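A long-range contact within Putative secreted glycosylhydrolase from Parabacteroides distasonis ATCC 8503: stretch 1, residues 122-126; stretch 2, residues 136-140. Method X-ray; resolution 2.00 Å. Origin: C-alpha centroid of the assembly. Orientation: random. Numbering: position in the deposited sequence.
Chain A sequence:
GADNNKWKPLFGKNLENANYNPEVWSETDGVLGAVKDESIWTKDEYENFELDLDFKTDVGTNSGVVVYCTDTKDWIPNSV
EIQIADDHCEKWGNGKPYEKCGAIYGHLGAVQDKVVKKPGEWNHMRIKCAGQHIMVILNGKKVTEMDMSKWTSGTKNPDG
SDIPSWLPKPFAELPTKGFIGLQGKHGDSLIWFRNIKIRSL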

ATOM      1  N   TRP A 122     -10.810 -10.795  -7.909  1.00 27.61           N
ATOM      2  CA  TRP A 122      -9.490 -10.207  -8.106  1.00 27.21           C
ATOM      3  C   TRP A 122      -9.588  -8.743  -8.459  1.00 27.45           C
ATOM      4  O   TRP A 122     -10.450  -8.325  -9.230  1.00 26.08           O
ATOM      5  N   ASN A 123      -8.705  -7.973  -7.844  1.00 27.45           N
ATOM      6  CA  ASN A 123      -8.562  -6.543  -8.112  1.00 27.95           C
ATOM      7  C   ASN A 123      -7.229  -6.231  -8.765  1.00 27.44           C
ATOM      8  O   ASN A 123      -6.278  -7.022  -8.709  1.00 25.53           O
ATOM      9  N   HIS A 124      -7.163  -5.051  -9.376  1.00 25.34           N
ATOM     10  CA  HIS A 124      -5.904  -4.557  -9.915  1.00 25.17           C
ATOM     11  C   HIS A 124      -5.690  -3.125  -9.432  1.00 27.04           C
ATOM     12  O   HIS A 124      -6.637  -2.342  -9.344  1.00 25.92           O
HETATM   13  N   MSE A 125      -4.448  -2.819  -9.059  1.00 26.44           N
HETATM   14  CA  MSE A 125      -4.077  -1.501  -8.583  1.00 29.32           C
HETATM   15  C   MSE A 125      -2.741  -1.115  -9.213  1.00 27.06           C
HETATM   16  O   MSE A 125      -1.817  -1.916  -9.275  1.00 29.80           O
ATOM     17  N   ARG A 126      -2.691   0.111  -9.696  1.00 28.07           N
ATOM     18  CA  ARG A 126      -1.464   0.765 -10.168  1.00 27.42           C
ATOM     19  C   ARG A 126      -1.163   1.998  -9.287  1.00 26.55           C
ATOM     20  O   ARG A 126      -2.048   2.834  -9.029  1.00 28.19           O
ATOM     21  N   VAL A 136      -3.189   6.725  -7.251  1.00 24.98           N
ATOM     22  CA  VAL A 136      -3.648   5.354  -7.130  1.00 24.50           C
ATOM     23  C   VAL A 136      -4.775   5.131  -8.135  1.00 25.34           C
ATOM     24  O   VAL A 136      -5.788   5.834  -8.150  1.00 23.82           O
ATOM     25  N   ILE A 137      -4.602   4.096  -8.947  1.00 24.15           N
ATOM     26  CA  ILE A 137      -5.585   3.708  -9.891  1.00 24.04           C
ATOM     27  C   ILE A 137      -6.037   2.330  -9.453  1.00 24.86           C
ATOM     28  O   ILE A 137      -5.224   1.420  -9.399  1.00 25.46           O
ATOM     29  N   LEU A 138      -7.323   2.174  -9.153  1.00 25.86           N
ATOM     30  CA  LEU A 138      -7.870   0.903  -8.622  1.00 25.43           C
ATOM     31  C   LEU A 138      -8.963   0.414  -9.590  1.00 27.10           C
ATOM     32  O   LEU A 138      -9.878   1.150  -9.887  1.00 24.79           O
ATOM     33  N   ASN A 139      -8.821  -0.799 -10.127  1.00 25.55           N
ATOM     34  CA  ASN A 139      -9.774  -1.337 -11.072  1.00 26.02           C
ATOM     35  C   ASN A 139     -10.096  -0.365 -12.225  1.00 27.49           C
ATOM     36  O   ASN A 139     -11.235  -0.227 -12.658  1.00 24.93           O
ATOM     37  N   GLY A 140      -9.053   0.305 -12.702  1.00 28.38           N
ATOM     38  CA  GLY A 140      -9.157   1.228 -13.794  1.00 25.75           C
ATOM     39  C   GLY A 140      -9.709   2.592 -13.436  1.00 25.41           C
ATOM     40  O   GLY A 140      -9.921   3.386 -14.310  1.00 27.91           O
TER

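How does the contact begin along the first strand? Trp-122 (chi1 m) contributes almost nothing, its ring leading away. Asn-123, also m, is buried and meets the side chain of Asn-139: ND2 of Asn-139 donates to OD1 of Asn-123 at 3.0 Å.

What does N of His-124 bond to? Asn-139 has left the strand, yet its m rotamer brings the amide back, so that OD1 of Asn-139 accepts from N of His-124 at 2.9 Å, while N of Asn-139 donates to O of His-124 at 2.8 Å. The imidazole, chi1 t, turns to a water: O of water 1 lies 3.2 Å from ND1 of His-124; the same O accepts from N of Gly-140 at 3.0 Å, and the water donates a weak bond from this O to O of Ile-137 at 3.2 Å.

Where is the apolar packing? Selenomethionine Met-125 (t, t, m) shares a sheet face with its bridge partner Leu-138 (t, p). Its CE reaches CG1 of Val-136 (chi1 t) at 3.8 Å and CD1 of Leu-138 at 4.0 Å, a buried methyl cluster.

What does Arg-126 do on the other face? With chi1 t, CG of Arg-126 lies 4.1 Å from CD1 of Ile-137, whose chi1 is m and whose chi2, 143°, sits between wells; the guanidinium then leads away to partners elsewhere in the structure.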

ATOM      1  CB  TRP A 122      -8.629 -10.984  -9.124  1.00 28.99           C
ATOM      2  CG  TRP A 122      -7.995 -12.178  -8.492  1.00 24.98           C
ATOM      3  CD1 TRP A 122      -8.504 -13.431  -8.463  1.00 24.88           C
ATOM      4  CD2 TRP A 122      -6.787 -12.224  -7.718  1.00 27.67           C
ATOM      5  NE1 TRP A 122      -7.696 -14.257  -7.749  1.00 25.67           N
ATOM      6  CE2 TRP A 122      -6.620 -13.552  -7.292  1.00 27.46           C
ATOM      7  CE3 TRP A 122      -5.822 -11.285  -7.364  1.00 29.99           C
ATOM      8  CZ2 TRP A 122      -5.530 -13.963  -6.517  1.00 28.99           C
ATOM      9  CZ3 TRP A 122      -4.755 -11.679  -6.561  1.00 27.21           C
ATOM     10  CH2 TRP A 122      -4.608 -13.007  -6.159  1.00 26.83           C
ATOM     11  CB  ASN A 123      -8.620  -5.727  -6.814  1.00 26.05           C
ATOM     12  CG  ASN A 123      -9.890  -5.933  -6.064  1.00 25.84           C
ATOM     13  OD1 ASN A 123     -10.867  -5.211  -6.251  1.00 25.50           O
ATOM     14  ND2 ASN A 123      -9.905  -6.954  -5.234  1.00 23.94           N
ATOM     15  CB  HIS A 124      -5.860  -4.645 -11.454  1.00 26.29           C
ATOM     16  CG  HIS A 124      -4.588  -4.133 -12.017  1.00 26.65           C
ATOM     17  ND1 HIS A 124      -4.453  -2.842 -12.481  1.00 30.95           N
ATOM     18  CD2 HIS A 124      -3.360  -4.688 -12.078  1.00 30.39           C
ATOM     19  CE1 HIS A 124      -3.205  -2.653 -12.865  1.00 33.49           C
ATOM     20  NE2 HIS A 124      -2.524  -3.757 -12.642  1.00 27.45           N
HETATM   21  CB  MSE A 125      -3.975  -1.475  -7.056  1.00 27.62           C
HETATM   22  CG  MSE A 125      -3.389  -0.202  -6.495  1.00 32.81           C
HETATM   23 SE   MSE A 125      -3.287  -0.273  -4.534  0.75 35.45          SE
HETATM   24  CE  MSE A 125      -5.110   0.076  -4.267  1.00 18.24           C
ATOM     25  CB  ARG A 126      -1.610   1.182 -11.626  1.00 25.12           C
ATOM     26  CG  ARG A 126      -0.417   1.997 -12.141  1.00 27.12           C
ATOM     27  CD  ARG A 126      -0.453   2.115 -13.615  1.00 29.12           C
ATOM     28  NE  ARG A 126      -0.279   0.810 -14.263  1.00 30.28           N
ATOM     29  CZ  ARG A 126      -0.438   0.583 -15.571  1.00 32.24           C
ATOM     30  NH1 ARG A 126      -0.702   1.564 -16.418  1.00 30.55           N
ATOM     31  NH2 ARG A 126      -0.309  -0.641 -16.034  1.00 34.93           N
ATOM     32  CB  VAL A 136      -4.083   5.001  -5.713  1.00 23.89           C
ATOM     33  CG1 VAL A 136      -4.496   3.563  -5.628  1.00 25.41           C
ATOM     34  CG2 VAL A 136      -2.969   5.314  -4.706  1.00 25.09           C
ATOM     35  CB  ILE A 137      -4.992   3.682 -11.309  1.00 24.95           C
ATOM     36  CG1 ILE A 137      -4.368   5.053 -11.647  1.00 27.18           C
ATOM     37  CG2 ILE A 137      -6.099   3.287 -12.322  1.00 22.66           C
ATOM     38  CD1 ILE A 137      -3.149   4.999 -12.434  1.00 32.94           C
ATOM     39  CB  LEU A 138      -8.428   1.139  -7.219  1.00 23.83           C
ATOM     40  CG  LEU A 138      -9.127  -0.016  -6.501  1.00 27.68           C
ATOM     41  CD1 LEU A 138      -8.183  -1.215  -6.404  1.00 26.81           C
ATOM     42  CD2 LEU A 138      -9.613   0.409  -5.124  1.00 24.49           C
ATOM     43  CB  ASN A 139     -11.027  -1.831 -10.316  1.00 24.68           C
ATOM     44  CG  ASN A 139     -10.691  -2.951  -9.367  1.00 25.81           C
ATOM     45  OD1 ASN A 139      -9.774  -3.752  -9.657  1.00 27.07           O
ATOM     46  ND2 ASN A 139     -11.324  -2.977  -8.202  1.00 26.63           N
TER
HETATM   47  O   HOH W   1      -6.141  -0.175 -12.030  1.00 17.83           O